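Local coordinates for periplasmic beta-glucosidase (Pseudomonas aeruginosa, PDB 6R5T), which probably hydrolyses terminal, non-reducing beta-D-glucosyl residues, releasing beta-D-glucose, as a periplasmic glycoside hydrolase of family 3, at residues A[135-140]-A[396-401]; A[384-389]-A[430-435]; A[440-445]-A[481-486]. The protein carries 1 engineered substitution. All blocks are in the same frame, centred on the assembly; numbering follows the deposited sequence. Where two conformers were deposited one is given.

Contact 1: A[135-140]-A[396-401]. With BGC (beta-D-glucopyranose), chain C.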
ATOM      1  N   TRP A 135       1.678  -4.112   9.916  1.00 10.87           N
ATOM      2  CA  TRP A 135       2.973  -4.814  10.122  1.00 11.49           C
ATOM      3  C   TRP A 135       3.170  -5.124  11.622  1.00 13.29           C
ATOM      4  O   TRP A 135       3.078  -4.215  12.445  1.00 14.29           O
ATOM      5  CB  TRP A 135       4.071  -3.927   9.560  1.00 10.92           C
ATOM      6  CG  TRP A 135       5.439  -4.557   9.499  1.00 11.71           C
ATOM      7  CD1 TRP A 135       5.768  -5.722   8.885  1.00 13.37           C
ATOM      8  CD2 TRP A 135       6.691  -3.972   9.886  1.00 11.45           C
ATOM      9  NE1 TRP A 135       7.126  -5.920   8.901  1.00 13.92           N
ATOM     10  CE2 TRP A 135       7.718  -4.846   9.482  1.00 12.16           C
ATOM     11  CE3 TRP A 135       7.053  -2.784  10.522  1.00 11.43           C
ATOM     12  CZ2 TRP A 135       9.075  -4.567   9.671  1.00 12.96           C
ATOM     13  CZ3 TRP A 135       8.389  -2.521  10.752  1.00 10.99           C
ATOM     14  CH2 TRP A 135       9.400  -3.404  10.314  1.00 11.39           C
ATOM     15  N   GLY A 136       3.544  -6.356  11.957  1.00 14.32           N
ATOM     16  CA  GLY A 136       3.661  -6.748  13.363  1.00 17.84           C
ATOM     17  C   GLY A 136       4.826  -6.080  14.050  1.00 16.67           C
ATOM     18  O   GLY A 136       4.794  -5.925  15.261  1.00 19.36           O
ATOM     19  N   ARG A 137       5.792  -5.573  13.299  1.00 13.03           N
ATOM     20  CA  ARG A 137       6.996  -4.971  13.927  1.00 13.23           C
ATOM     21  C   ARG A 137       6.873  -3.475  14.149  1.00 12.96           C
ATOM     22  O   ARG A 137       7.862  -2.843  14.566  1.00 12.76           O
ATOM     23  CB  ARG A 137       8.209  -5.355  13.101  1.00 12.68           C
ATOM     24  CG  ARG A 137       8.327  -6.860  12.953  1.00 13.38           C
ATOM     25  CD  ARG A 137       9.654  -7.336  12.344  1.00 14.46           C
ATOM     26  NE  ARG A 137      10.677  -7.221  13.368  1.00 15.67           N
ATOM     27  CZ  ARG A 137      11.774  -7.981  13.460  1.00 17.96           C
ATOM     28  NH1 ARG A 137      12.026  -8.894  12.540  1.00 16.57           N
ATOM     29  NH2 ARG A 137      12.573  -7.810  14.514  1.00 17.91           N
ATOM     30  N   VAL A 138       5.700  -2.884  13.938  1.00 11.90           N
ATOM     31  CA  VAL A 138       5.530  -1.442  14.255  0.50 11.78           C
ATOM     32  C   VAL A 138       5.804  -1.237  15.753  1.00 11.90           C
ATOM     33  O   VAL A 138       6.266  -0.140  16.090  1.00 13.03           O
ATOM     34  CB  VAL A 138       4.139  -0.907  13.866  0.50 12.65           C
ATOM     35  CG1 VAL A 138       3.904  -1.005  12.365  0.50 13.63           C
ATOM     36  CG2 VAL A 138       3.055  -1.609  14.634  0.50 12.49           C
ATOM     37  N   SER A 139       5.568  -2.265  16.562  1.00 11.80           N
ATOM     38  CA  SER A 139       5.781  -2.148  18.038  1.00 13.59           C
ATOM     39  C   SER A 139       7.251  -1.861  18.374  1.00 14.36           C
ATOM     40  O   SER A 139       7.559  -1.239  19.451  1.00 15.55           O
ATOM     41  CB  SER A 139       5.305  -3.395  18.731  1.00 15.05           C
ATOM     42  OG  SER A 139       6.130  -4.491  18.335  1.00 22.71           O
ATOM     43  N   GLU A 140       8.152  -2.202  17.475  1.00 15.17           N
ATOM     44  CA  GLU A 140       9.618  -2.073  17.704  1.00 15.26           C
ATOM     45  C   GLU A 140      10.190  -0.733  17.296  1.00 16.37           C
ATOM     46  O   GLU A 140      11.307  -0.470  17.704  1.00 14.68           O
ATOM     47  CB  GLU A 140      10.352  -3.120  16.884  1.00 17.49           C
ATOM     48  CG  GLU A 140      10.078  -4.471  17.403  1.00 24.33           C
ATOM     49  CD  GLU A 140      10.527  -5.483  16.397  1.00 24.43           C
ATOM     50  OE1 GLU A 140      11.760  -5.418  16.016  1.00 25.09           O
ATOM     51  OE2 GLU A 140       9.629  -6.283  15.978  1.00 26.07           O
ATOM     52  N   GLY A 396       5.397  -7.073  26.607  1.00 16.15           N
ATOM     53  CA  GLY A 396       5.457  -6.831  25.168  1.00 15.91           C
ATOM     54  C   GLY A 396       6.225  -7.878  24.400  1.00 16.36           C
ATOM     55  O   GLY A 396       6.704  -8.882  24.991  1.00 18.28           O
ATOM     56  N   SER A 397       6.293  -7.678  23.095  1.00 15.98           N
ATOM     57  CA  SER A 397       7.192  -8.452  22.227  1.00 18.06           C
ATOM     58  C   SER A 397       8.643  -7.979  22.429  1.00 16.08           C
ATOM     59  O   SER A 397       8.852  -6.874  22.970  1.00 19.03           O
ATOM     60  CB  SER A 397       6.763  -8.363  20.799  1.00 21.06           C
ATOM     61  OG  SER A 397       6.947  -7.034  20.364  1.00 26.27           O
ATOM     62  N   TRP A 398       9.591  -8.814  22.022  1.00 17.02           N
ATOM     63  CA  TRP A 398      11.058  -8.572  22.103  1.00 16.73           C
ATOM     64  C   TRP A 398      11.380  -8.127  23.531  1.00 16.28           C
ATOM     65  O   TRP A 398      11.990  -7.065  23.749  1.00 14.75           O
ATOM     66  CB  TRP A 398      11.559  -7.597  21.030  1.00 19.11           C
ATOM     67  CG  TRP A 398      11.455  -8.156  19.619  1.00 21.20           C
ATOM     68  CD1 TRP A 398      10.586  -7.749  18.648  1.00 20.44           C
ATOM     69  CD2 TRP A 398      12.259  -9.191  19.005  1.00 23.65           C
ATOM     70  NE1 TRP A 398      10.737  -8.526  17.510  1.00 21.55           N
ATOM     71  CE2 TRP A 398      11.781  -9.384  17.688  1.00 22.77           C
ATOM     72  CE3 TRP A 398      13.340  -9.978  19.430  1.00 25.23           C
ATOM     73  CZ2 TRP A 398      12.338 -10.321  16.817  1.00 25.67           C
ATOM     74  CZ3 TRP A 398      13.875 -10.918  18.577  1.00 24.04           C
ATOM     75  CH2 TRP A 398      13.375 -11.103  17.289  1.00 24.97           C
ATOM     76  N   SER A 399      10.982  -8.975  24.456  1.00 15.93           N
ATOM     77  CA  SER A 399      11.117  -8.678  25.903  1.00 16.40           C
ATOM     78  C   SER A 399      12.428  -9.237  26.452  1.00 16.08           C
ATOM     79  O   SER A 399      12.614  -9.163  27.671  1.00 15.86           O
ATOM     80  CB  SER A 399       9.931  -9.199  26.652  1.00 17.41           C
ATOM     81  OG  SER A 399       9.811 -10.593  26.521  1.00 17.62           O
ATOM     82  N   ALA A 400      13.355  -9.680  25.597  1.00 15.24           N
ATOM     83  CA  ALA A 400      14.744  -9.967  26.021  1.00 15.09           C
ATOM     84  C   ALA A 400      14.720 -10.938  27.220  1.00 14.61           C
ATOM     85  O   ALA A 400      14.052 -11.954  27.125  1.00 16.27           O
ATOM     86  CB  ALA A 400      15.460  -8.649  26.313  1.00 15.51           C
ATOM     87  N   ALA A 401      15.431 -10.617  28.290  1.00 14.55           N
ATOM     88  CA  ALA A 401      15.537 -11.499  29.476  1.00 16.04           C
ATOM     89  C   ALA A 401      14.483 -11.149  30.521  1.00 14.37           C
ATOM     90  O   ALA A 401      14.589 -11.623  31.672  1.00 16.87           O
ATOM     91  CB  ALA A 401      16.914 -11.426  30.044  1.00 16.64           C
TER
HETATM   92  C2  BGC C   1      16.898  -9.496  15.464  1.00 24.31           C
HETATM   93  C3  BGC C   1      17.484 -10.875  15.098  1.00 26.51           C
HETATM   94  C4  BGC C   1      16.267 -11.769  14.734  1.00 26.68           C
HETATM   95  C5  BGC C   1      15.585 -11.110  13.521  1.00 26.59           C
HETATM   96  C6  BGC C   1      14.335 -11.839  13.080  1.00 26.36           C
HETATM   97  C1  BGC C   1      16.091  -8.962  14.275  1.00 23.39           C
HETATM   98  O1  BGC C   1      15.515  -7.785  14.749  1.00 21.73           O
HETATM   99  O2  BGC C   1      17.873  -8.519  15.809  1.00 23.90           O
HETATM  100  O3  BGC C   1      18.139 -11.423  16.260  1.00 27.70           O
HETATM  101  O4  BGC C   1      16.771 -13.065  14.374  1.00 27.37           O
HETATM  102  O5  BGC C   1      15.059  -9.881  13.925  1.00 23.06           O
HETATM  103  O6  BGC C   1      13.777 -11.194  11.930  1.00 24.20           O

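Contact 2: A[384-389]-A[430-435]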
ATOM      1  N   ILE A 384     -11.902  -6.097  34.303  1.00 15.59           N
ATOM      2  CA  ILE A 384     -12.444  -7.104  33.387  1.00 15.62           C
ATOM      3  C   ILE A 384     -11.623  -7.143  32.102  1.00 17.57           C
ATOM      4  O   ILE A 384     -11.323  -6.081  31.570  1.00 18.90           O
ATOM      5  CB  ILE A 384     -13.951  -6.862  33.095  1.00 15.77           C
ATOM      6  CG1 ILE A 384     -14.757  -6.995  34.403  1.00 17.31           C
ATOM      7  CG2 ILE A 384     -14.460  -7.776  32.032  1.00 15.69           C
ATOM      8  CD1 ILE A 384     -16.196  -6.587  34.267  1.00 17.39           C
ATOM      9  N   GLY A 385     -11.350  -8.351  31.613  1.00 15.76           N
ATOM     10  CA  GLY A 385     -10.750  -8.525  30.279  1.00 15.67           C
ATOM     11  C   GLY A 385      -9.529  -9.425  30.314  1.00 13.72           C
ATOM     12  O   GLY A 385      -8.901  -9.596  31.366  1.00 14.93           O
ATOM     13  N   PRO A 386      -9.175  -9.984  29.149  1.00 14.41           N
ATOM     14  CA  PRO A 386      -8.091 -10.983  29.088  1.00 14.69           C
ATOM     15  C   PRO A 386      -6.696 -10.407  29.323  1.00 16.29           C
ATOM     16  O   PRO A 386      -5.787 -11.175  29.551  1.00 19.00           O
ATOM     17  CB  PRO A 386      -8.250 -11.573  27.692  1.00 14.97           C
ATOM     18  CG  PRO A 386      -8.945 -10.502  26.886  1.00 15.20           C
ATOM     19  CD  PRO A 386      -9.875  -9.829  27.871  1.00 14.00           C
ATOM     20  N   LEU A 387      -6.536  -9.099  29.286  1.00 15.52           N
ATOM     21  CA  LEU A 387      -5.203  -8.499  29.528  0.50 16.52           C
ATOM     22  C   LEU A 387      -5.064  -7.999  30.960  1.00 16.85           C
ATOM     23  O   LEU A 387      -3.955  -7.597  31.357  1.00 17.41           O
ATOM     24  CB  LEU A 387      -4.972  -7.432  28.461  0.50 16.41           C
ATOM     25  CG  LEU A 387      -4.823  -8.068  27.073  0.50 18.21           C
ATOM     26  CD1 LEU A 387      -4.942  -7.052  25.985  0.50 19.83           C
ATOM     27  CD2 LEU A 387      -3.499  -8.840  26.966  0.50 18.39           C
ATOM     28  N   ALA A 388      -6.118  -8.070  31.777  1.00 14.62           N
ATOM     29  CA  ALA A 388      -6.051  -7.495  33.127  1.00 16.13           C
ATOM     30  C   ALA A 388      -5.020  -8.163  34.023  1.00 16.03           C
ATOM     31  O   ALA A 388      -4.389  -7.423  34.813  1.00 17.11           O
ATOM     32  CB  ALA A 388      -7.414  -7.568  33.748  1.00 15.85           C
ATOM     33  N   LYS A 389      -4.968  -9.501  33.980  1.00 15.89           N
ATOM     34  CA  LYS A 389      -4.016 -10.272  34.804  1.00 17.06           C
ATOM     35  C   LYS A 389      -2.908 -10.911  33.955  1.00 18.34           C
ATOM     36  O   LYS A 389      -2.287 -11.900  34.432  1.00 18.67           O
ATOM     37  CB  LYS A 389      -4.775 -11.357  35.560  1.00 18.08           C
ATOM     38  CG  LYS A 389      -5.592 -10.817  36.699  1.00 22.00           C
ATOM     39  CD  LYS A 389      -6.041 -11.929  37.630  1.00 27.41           C
ATOM     40  CE  LYS A 389      -6.810 -11.396  38.815  1.00 33.35           C
ATOM     41  NZ  LYS A 389      -7.137 -12.508  39.750  1.00 38.33           N
ATOM     42  N   ALA A 430     -13.439 -12.536  28.370  1.00 15.61           N
ATOM     43  CA  ALA A 430     -13.265 -13.150  27.065  1.00 14.81           C
ATOM     44  C   ALA A 430     -11.829 -13.652  27.014  1.00 15.55           C
ATOM     45  O   ALA A 430     -10.997 -13.104  27.675  1.00 17.05           O
ATOM     46  CB  ALA A 430     -13.523 -12.162  25.959  1.00 15.31           C
ATOM     47  N   ASN A 431     -11.594 -14.607  26.147  1.00 16.46           N
ATOM     48  CA  ASN A 431     -10.223 -14.947  25.753  1.00 16.21           C
ATOM     49  C   ASN A 431      -9.730 -13.850  24.798  1.00 16.99           C
ATOM     50  O   ASN A 431     -10.553 -13.083  24.244  1.00 14.93           O
ATOM     51  CB  ASN A 431     -10.197 -16.328  25.100  1.00 17.87           C
ATOM     52  CG  ASN A 431     -10.289 -17.442  26.121  1.00 16.30           C
ATOM     53  OD1 ASN A 431      -9.663 -17.384  27.173  1.00 18.72           O
ATOM     54  ND2 ASN A 431     -11.081 -18.427  25.752  1.00 19.58           N
ATOM     55  N   VAL A 432      -8.424 -13.784  24.585  1.00 16.29           N
ATOM     56  CA  VAL A 432      -7.837 -12.703  23.741  1.00 17.03           C
ATOM     57  C   VAL A 432      -8.429 -12.771  22.339  1.00 16.85           C
ATOM     58  O   VAL A 432      -8.570 -11.741  21.655  1.00 16.52           O
ATOM     59  CB  VAL A 432      -6.307 -12.717  23.705  1.00 22.63           C
ATOM     60  CG1 VAL A 432      -5.690 -12.459  25.046  1.00 26.19           C
ATOM     61  CG2 VAL A 432      -5.720 -13.956  23.123  1.00 22.94           C
ATOM     62  N   SER A 433      -8.747 -13.973  21.867  1.00 15.09           N
ATOM     63  CA  SER A 433      -9.439 -14.205  20.591  1.00 16.27           C
ATOM     64  C   SER A 433     -10.486 -15.293  20.795  1.00 17.78           C
ATOM     65  O   SER A 433     -10.251 -16.190  21.577  1.00 19.76           O
ATOM     66  CB  SER A 433      -8.483 -14.570  19.484  1.00 17.28           C
ATOM     67  OG  SER A 433      -9.169 -14.737  18.234  1.00 16.86           O
ATOM     68  N   GLY A 434     -11.580 -15.189  20.069  1.00 17.77           N
ATOM     69  CA  GLY A 434     -12.601 -16.241  19.984  1.00 21.25           C
ATOM     70  C   GLY A 434     -12.427 -17.074  18.753  1.00 19.73           C
ATOM     71  O   GLY A 434     -13.230 -18.013  18.541  1.00 22.86           O
ATOM     72  N   ASP A 435     -11.436 -16.784  17.917  1.00 18.06           N
ATOM     73  CA  ASP A 435     -11.147 -17.533  16.675  1.00 18.20           C
ATOM     74  C   ASP A 435     -10.099 -18.577  17.041  1.00 18.47           C
ATOM     75  O   ASP A 435      -8.940 -18.210  17.371  1.00 16.42           O
ATOM     76  CB  ASP A 435     -10.639 -16.593  15.589  1.00 21.56           C
ATOM     77  CG  ASP A 435     -10.410 -17.234  14.235  1.00 26.00           C
ATOM     78  OD1 ASP A 435      -9.981 -18.387  14.203  1.00 27.85           O
ATOM     79  OD2 ASP A 435     -10.596 -16.546  13.219  1.00 31.18           O
TER

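Contact 3: A[440-445]-A[481-486]. With BGC (beta-D-glucopyranose), chain C; GAL (beta-D-galactopyranose), chain B.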
ATOM      1  N   ASP A 440      -4.542 -20.805  17.933  1.00 16.98           N
ATOM      2  CA  ASP A 440      -3.562 -21.830  17.498  1.00 16.65           C
ATOM      3  C   ASP A 440      -2.260 -21.169  17.040  1.00 17.23           C
ATOM      4  O   ASP A 440      -1.147 -21.613  17.408  1.00 18.25           O
ATOM      5  CB  ASP A 440      -4.090 -22.693  16.364  1.00 18.18           C
ATOM      6  CG  ASP A 440      -5.302 -23.530  16.750  1.00 18.31           C
ATOM      7  OD1 ASP A 440      -5.527 -23.732  17.967  1.00 19.84           O
ATOM      8  OD2 ASP A 440      -5.984 -23.961  15.781  1.00 21.87           O
ATOM      9  N   TYR A 441      -2.387 -20.087  16.283  1.00 16.21           N
ATOM     10  CA  TYR A 441      -1.214 -19.307  15.874  1.00 15.91           C
ATOM     11  C   TYR A 441      -0.456 -18.770  17.113  1.00 17.22           C
ATOM     12  O   TYR A 441       0.785 -18.872  17.202  1.00 16.37           O
ATOM     13  CB  TYR A 441      -1.703 -18.146  15.015  1.00 16.99           C
ATOM     14  CG  TYR A 441      -0.585 -17.255  14.613  1.00 18.64           C
ATOM     15  CD1 TYR A 441       0.215 -17.597  13.526  1.00 22.16           C
ATOM     16  CD2 TYR A 441      -0.344 -16.089  15.299  1.00 18.64           C
ATOM     17  CE1 TYR A 441       1.262 -16.770  13.146  1.00 22.81           C
ATOM     18  CE2 TYR A 441       0.710 -15.279  14.952  1.00 20.17           C
ATOM     19  CZ  TYR A 441       1.485 -15.616  13.857  1.00 20.70           C
ATOM     20  OH  TYR A 441       2.479 -14.797  13.448  1.00 24.64           O
ATOM     21  N   LEU A 442      -1.163 -18.119  18.033  1.00 15.35           N
ATOM     22  CA  LEU A 442      -0.516 -17.430  19.166  1.00 15.06           C
ATOM     23  C   LEU A 442       0.155 -18.420  20.131  1.00 18.24           C
ATOM     24  O   LEU A 442       1.109 -18.031  20.812  1.00 19.13           O
ATOM     25  CB  LEU A 442      -1.533 -16.569  19.902  1.00 15.72           C
ATOM     26  CG  LEU A 442      -2.072 -15.414  19.060  1.00 15.93           C
ATOM     27  CD1 LEU A 442      -3.258 -14.867  19.791  1.00 17.47           C
ATOM     28  CD2 LEU A 442      -0.968 -14.370  18.789  1.00 16.69           C
ATOM     29  N   ASN A 443      -0.344 -19.644  20.190  1.00 17.12           N
ATOM     30  CA  ASN A 443       0.278 -20.697  21.030  1.00 18.22           C
ATOM     31  C   ASN A 443       1.218 -21.601  20.226  1.00 21.84           C
ATOM     32  O   ASN A 443       1.675 -22.600  20.797  1.00 22.04           O
ATOM     33  CB  ASN A 443      -0.814 -21.451  21.792  1.00 19.84           C
ATOM     34  CG  ASN A 443      -1.273 -20.684  23.006  1.00 18.34           C
ATOM     35  OD1 ASN A 443      -0.502 -19.919  23.603  1.00 21.78           O
ATOM     36  ND2 ASN A 443      -2.534 -20.825  23.344  1.00 20.46           N
ATOM     37  N   SER A 444       1.547 -21.251  18.993  1.00 18.91           N
ATOM     38  CA  SER A 444       2.559 -21.938  18.152  1.00 22.35           C
ATOM     39  C   SER A 444       3.939 -21.566  18.714  1.00 24.22           C
ATOM     40  O   SER A 444       4.239 -20.358  18.886  1.00 30.31           O
ATOM     41  CB  SER A 444       2.447 -21.567  16.670  1.00 23.38           C
ATOM     42  OG  SER A 444       1.277 -22.141  16.134  1.00 31.08           O
ATOM     43  N   TYR A 445       4.765 -22.580  18.908  1.00 23.72           N
ATOM     44  CA  TYR A 445       6.166 -22.544  19.407  1.00 23.74           C
ATOM     45  C   TYR A 445       6.241 -22.517  20.923  1.00 26.04           C
ATOM     46  O   TYR A 445       6.968 -23.320  21.472  1.00 21.60           O
ATOM     47  CB  TYR A 445       6.990 -21.367  18.879  1.00 26.91           C
ATOM     48  CG  TYR A 445       7.425 -21.561  17.464  1.00 29.81           C
ATOM     49  CD1 TYR A 445       8.490 -22.381  17.133  1.00 33.50           C
ATOM     50  CD2 TYR A 445       6.728 -20.936  16.446  1.00 37.98           C
ATOM     51  CE1 TYR A 445       8.849 -22.573  15.807  1.00 40.04           C
ATOM     52  CE2 TYR A 445       7.092 -21.104  15.120  1.00 34.45           C
ATOM     53  CZ  TYR A 445       8.158 -21.915  14.800  1.00 42.31           C
ATOM     54  OH  TYR A 445       8.500 -22.055  13.480  1.00 51.61           O
ATOM     55  N   GLN A 481       0.726  -9.895  23.052  1.00 13.63           N
ATOM     56  CA  GLN A 481       1.985  -9.363  22.484  1.00 14.56           C
ATOM     57  C   GLN A 481       2.359 -10.174  21.235  1.00 15.04           C
ATOM     58  O   GLN A 481       3.022  -9.619  20.365  1.00 14.76           O
ATOM     59  CB  GLN A 481       3.088  -9.304  23.547  1.00 16.91           C
ATOM     60  CG  GLN A 481       3.399 -10.624  24.206  1.00 17.12           C
ATOM     61  CD  GLN A 481       4.150 -11.643  23.400  1.00 19.03           C
ATOM     62  OE1 GLN A 481       5.041 -11.313  22.626  1.00 17.77           O
ATOM     63  NE2 GLN A 481       3.789 -12.910  23.583  1.00 17.88           N
ATOM     64  N   GLY A 482       1.939 -11.429  21.131  1.00 13.88           N
ATOM     65  CA  GLY A 482       2.248 -12.221  19.923  1.00 15.52           C
ATOM     66  C   GLY A 482       1.443 -11.779  18.712  1.00 15.32           C
ATOM     67  O   GLY A 482       1.704 -12.328  17.604  1.00 16.26           O
ATOM     68  N   MET A 483       0.500 -10.843  18.870  1.00 14.06           N
ATOM     69  CA  MET A 483      -0.221 -10.268  17.703  1.00 14.73           C
ATOM     70  C   MET A 483       0.586  -9.124  17.117  1.00 15.33           C
ATOM     71  O   MET A 483       0.259  -8.705  16.007  1.00 14.71           O
ATOM     72  CB  MET A 483      -1.587  -9.717  18.075  1.00 13.57           C
ATOM     73  CG  MET A 483      -2.526 -10.806  18.557  1.00 14.08           C
ATOM     74  SD  MET A 483      -4.138 -10.125  18.992  1.00 16.37           S
ATOM     75  CE  MET A 483      -4.957 -11.577  19.645  1.00 16.72           C
ATOM     76  N   ALA A 484       1.593  -8.641  17.803  1.00 16.92           N
ATOM     77  CA  ALA A 484       2.371  -7.461  17.336  1.00 18.83           C
ATOM     78  C   ALA A 484       3.843  -7.768  17.501  1.00 19.78           C
ATOM     79  O   ALA A 484       4.553  -7.149  18.313  1.00 18.72           O
ATOM     80  CB  ALA A 484       1.990  -6.202  18.078  1.00 21.36           C
ATOM     81  N   HIS A 485       4.261  -8.752  16.737  1.00 20.05           N
ATOM     82  CA  HIS A 485       5.617  -9.301  16.842  1.00 24.20           C
ATOM     83  C   HIS A 485       6.107  -9.638  15.425  1.00 19.15           C
ATOM     84  O   HIS A 485       5.374  -9.445  14.436  1.00 18.19           O
ATOM     85  CB  HIS A 485       5.523 -10.325  17.975  1.00 35.84           C
ATOM     86  CG  HIS A 485       5.984 -11.684  17.662  1.00 41.47           C
ATOM     87  ND1 HIS A 485       5.135 -12.618  17.163  1.00 52.26           N
ATOM     88  CD2 HIS A 485       7.209 -12.224  17.678  1.00 53.04           C
ATOM     89  CE1 HIS A 485       5.814 -13.716  16.932  1.00 52.95           C
ATOM     90  NE2 HIS A 485       7.089 -13.504  17.234  1.00 49.79           N
ATOM     91  N   GLU A 486       7.329 -10.083  15.328  1.00 17.23           N
ATOM     92  CA  GLU A 486       7.813 -10.547  14.013  1.00 17.61           C
ATOM     93  C   GLU A 486       6.805 -11.506  13.377  1.00 16.33           C
ATOM     94  O   GLU A 486       6.312 -12.462  14.042  1.00 16.28           O
ATOM     95  CB  GLU A 486       9.173 -11.191  14.181  1.00 18.90           C
ATOM     96  CG  GLU A 486       9.684 -11.781  12.890  1.00 18.73           C
ATOM     97  CD  GLU A 486      11.018 -12.461  12.982  1.00 20.27           C
ATOM     98  OE1 GLU A 486      11.557 -12.530  14.138  1.00 20.73           O
ATOM     99  OE2 GLU A 486      11.593 -12.835  11.903  1.00 18.04           O
TER
HETATM  100  C2  BGC C   1      16.898  -9.496  15.464  1.00 24.31           C
HETATM  101  C3  BGC C   1      17.484 -10.875  15.098  1.00 26.51           C
HETATM  102  C4  BGC C   1      16.267 -11.769  14.734  1.00 26.68           C
HETATM  103  C5  BGC C   1      15.585 -11.110  13.521  1.00 26.59           C
HETATM  104  C6  BGC C   1      14.335 -11.839  13.080  1.00 26.36           C
HETATM  105  C1  BGC C   1      16.091  -8.962  14.275  1.00 23.39           C
HETATM  106  O1  BGC C   1      15.515  -7.785  14.749  1.00 21.73           O
HETATM  107  O2  BGC C   1      17.873  -8.519  15.809  1.00 23.90           O
HETATM  108  O3  BGC C   1      18.139 -11.423  16.260  1.00 27.70           O
HETATM  109  O4  BGC C   1      16.771 -13.065  14.374  1.00 27.37           O
HETATM  110  O5  BGC C   1      15.059  -9.881  13.925  1.00 23.06           O
HETATM  111  O6  BGC C   1      13.777 -11.194  11.930  1.00 24.20           O
HETATM  112  C1  GAL B   2      16.292 -14.165  15.156  1.00 29.67           C
HETATM  113  C2  GAL B   2      16.705 -14.065  16.638  1.00 34.60           C
HETATM  114  C3  GAL B   2      16.212 -15.329  17.350  1.00 32.26           C
HETATM  115  C4  GAL B   2      14.678 -15.420  17.166  1.00 31.55           C
HETATM  116  C5  GAL B   2      14.362 -15.388  15.657  1.00 32.12           C
HETATM  117  C6  GAL B   2      12.862 -15.335  15.397  1.00 30.95           C
HETATM  118  O2  GAL B   2      18.117 -13.949  16.722  1.00 34.85           O
HETATM  119  O3  GAL B   2      16.530 -15.193  18.750  1.00 27.40           O
HETATM  120  O4  GAL B   2      14.151 -14.246  17.829  1.00 32.57           O
HETATM  121  O5  GAL B   2      14.885 -14.173  15.013  1.00 31.86           O
HETATM  122  O6  GAL B   2      12.632 -15.235  13.970  1.00 34.30           O

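Contact 1: A[135-140]-A[396-401]
W398 lays the pyrrole end of its indole against the carboxylate of E140 and its six-membered ring beside the guanidinium of R137. E140 OE2 sits at the indole edge, near the ring plane, 2.9 Å from W398 NE1, with the carboxylate and ring planes 58° apart. With CG anti to the carbonyl carbon (chi1 -68°) and an extended chain beyond, E140 carries its carboxylate across to the indole and also to R137. That arginine grips it side-on with two nitrogens: R137 NH2 donates to E140 OE1 at 2.9 Å, in the guanidinium plane and onto the syn lone pair, while R137 NE reaches E140 OE2 at 3.0 Å from a more tilted position. The NH1/NH2 end of the guanidinium serves beta-D-glucopyranose, NH2 being shared with E140. R137 NH1 bonds to glucose O6 at 3.0 Å, and R137 NH2 bonds to glucose O1 and O5, the first at 3.0 Å. W398 CZ2 lies obliquely 3.4 Å from R137 NH2, and W398 CH2 comes within 3.9 Å of glucose C4; the same tryptophan also touches the galactose. Away from the sugar, the hydroxyls of S139 and S397 converge on the carbonyl oxygen of A484, each hydrogen-bonding to it. R137 and W398 thus bring the N-terminal TIM-barrel region and the C-terminal region together at the sugar pocket. The paired carboxylate holds the guanidinium in a set rotation and probably offsets its charge, which is consistent with R137 being positioned for the sugar oxygens.

Contact 2: A[384-389]-A[430-435]
P386, V432 and A430, in that order of burial, carry this contact, which joins the loops that follow two neighbouring parallel strands, 380-384 and 423-427. The pyrrolidine ring of P386 faces 430-435 and lies against the backbone there. Its CB is 3.1 Å from A430 O, and CG and CD of P386 come to 3.4 and 3.5 Å from the same oxygen, so one carbonyl is lined by three ring carbons. The same CB also meets V432 CG1 at 3.8 Å, so one ring carbon touches both a peptide oxygen and a valine methyl. In V432, CG1 stands anti to the carbonyl carbon (chi1 -64°), which turns that branch to the proline, while P386 CG also passes 4.0 Å from V432 CA. P386 follows G385 in a type I beta turn running from G385 to A388, closed by A388 N to G385 O at 3.2 Å. G385 has a positive phi of 129°, a conformation at which a side chain would collide with the preceding carbonyl oxygen. Between A430 and V432, the N431 side chain sets out away from the proline; its OD1 accepts from the backbone N of D452. Further on, S433 OG accepts from D435 N at 3.1 Å in an ST turn, and the D435 side chain in turn caps helix 436-442 through A437 N. No hydrogen bond crosses between the two loops: they meet by proline ring carbons against a carbonyl oxygen and a valine methyl, while the carbonyls of N431 and V432 are bonded by S498 and Q499 of helix 497-508.

Contact 3: A[440-445]-A[481-486]
Y441 directs the edge of its phenol ring at G482, with CE2 4.1 Å from G482 O, near the ring plane. CG anti to the backbone N (chi1 177°) carries the ring out from the last turn of helix 436-442, and its hydroxyl bonds to S488 OG. F600 of the second subunit stacks on this ring, so the helix end faces the dimer interface as well as 481-486. L442 comes next and buries the larger share. Its CD2 presses on the bare backbone of G482, 3.5 Å from G482 C, while CD1 meets M483 CE at 3.7 Å, a methyl-to-methyl contact made by the extended methionine chain. Beyond N443, where helical geometry ends, the turn is closed by S444 OG donating to D440 O at 2.8 Å and by S444 N to Y441 O. The loop 481-486 then runs on into the sugar pocket: E486, its chain extended, accepts from galactose O6 at OE1 (2.9 Å) and from glucose O6 at OE2 (2.7 Å). R585 of the second subunit makes a salt bridge to E486 OE2. Apolar packing thus anchors the start of the loop on the helix, whereas its end offers one carboxylate to both sugars, held also by that arginine of the second subunit.

In the fold
All three contacts are buried, but they differ in place and chemistry. Contact 1 is polar and lies nearest the chain centre, joining the TIM-barrel region to the C-terminal region at the sugar pocket. Contacts 2 and 3 lie within the C-terminal region and meet across their segments by van der Waals packing without a hydrogen bond; helix 436-442 connects them: D435 caps its start and 440-445 contains its end. V432 packs on both L442 and M483. Contact 3 is the bridge: its 481-486 loop touches contact 1 through A484 and E486, and both contacts bind glucose. Contact 2, about 9 Å from contact 1 at nearest atoms, has no sugar, and contact 3 alone meets the second subunit.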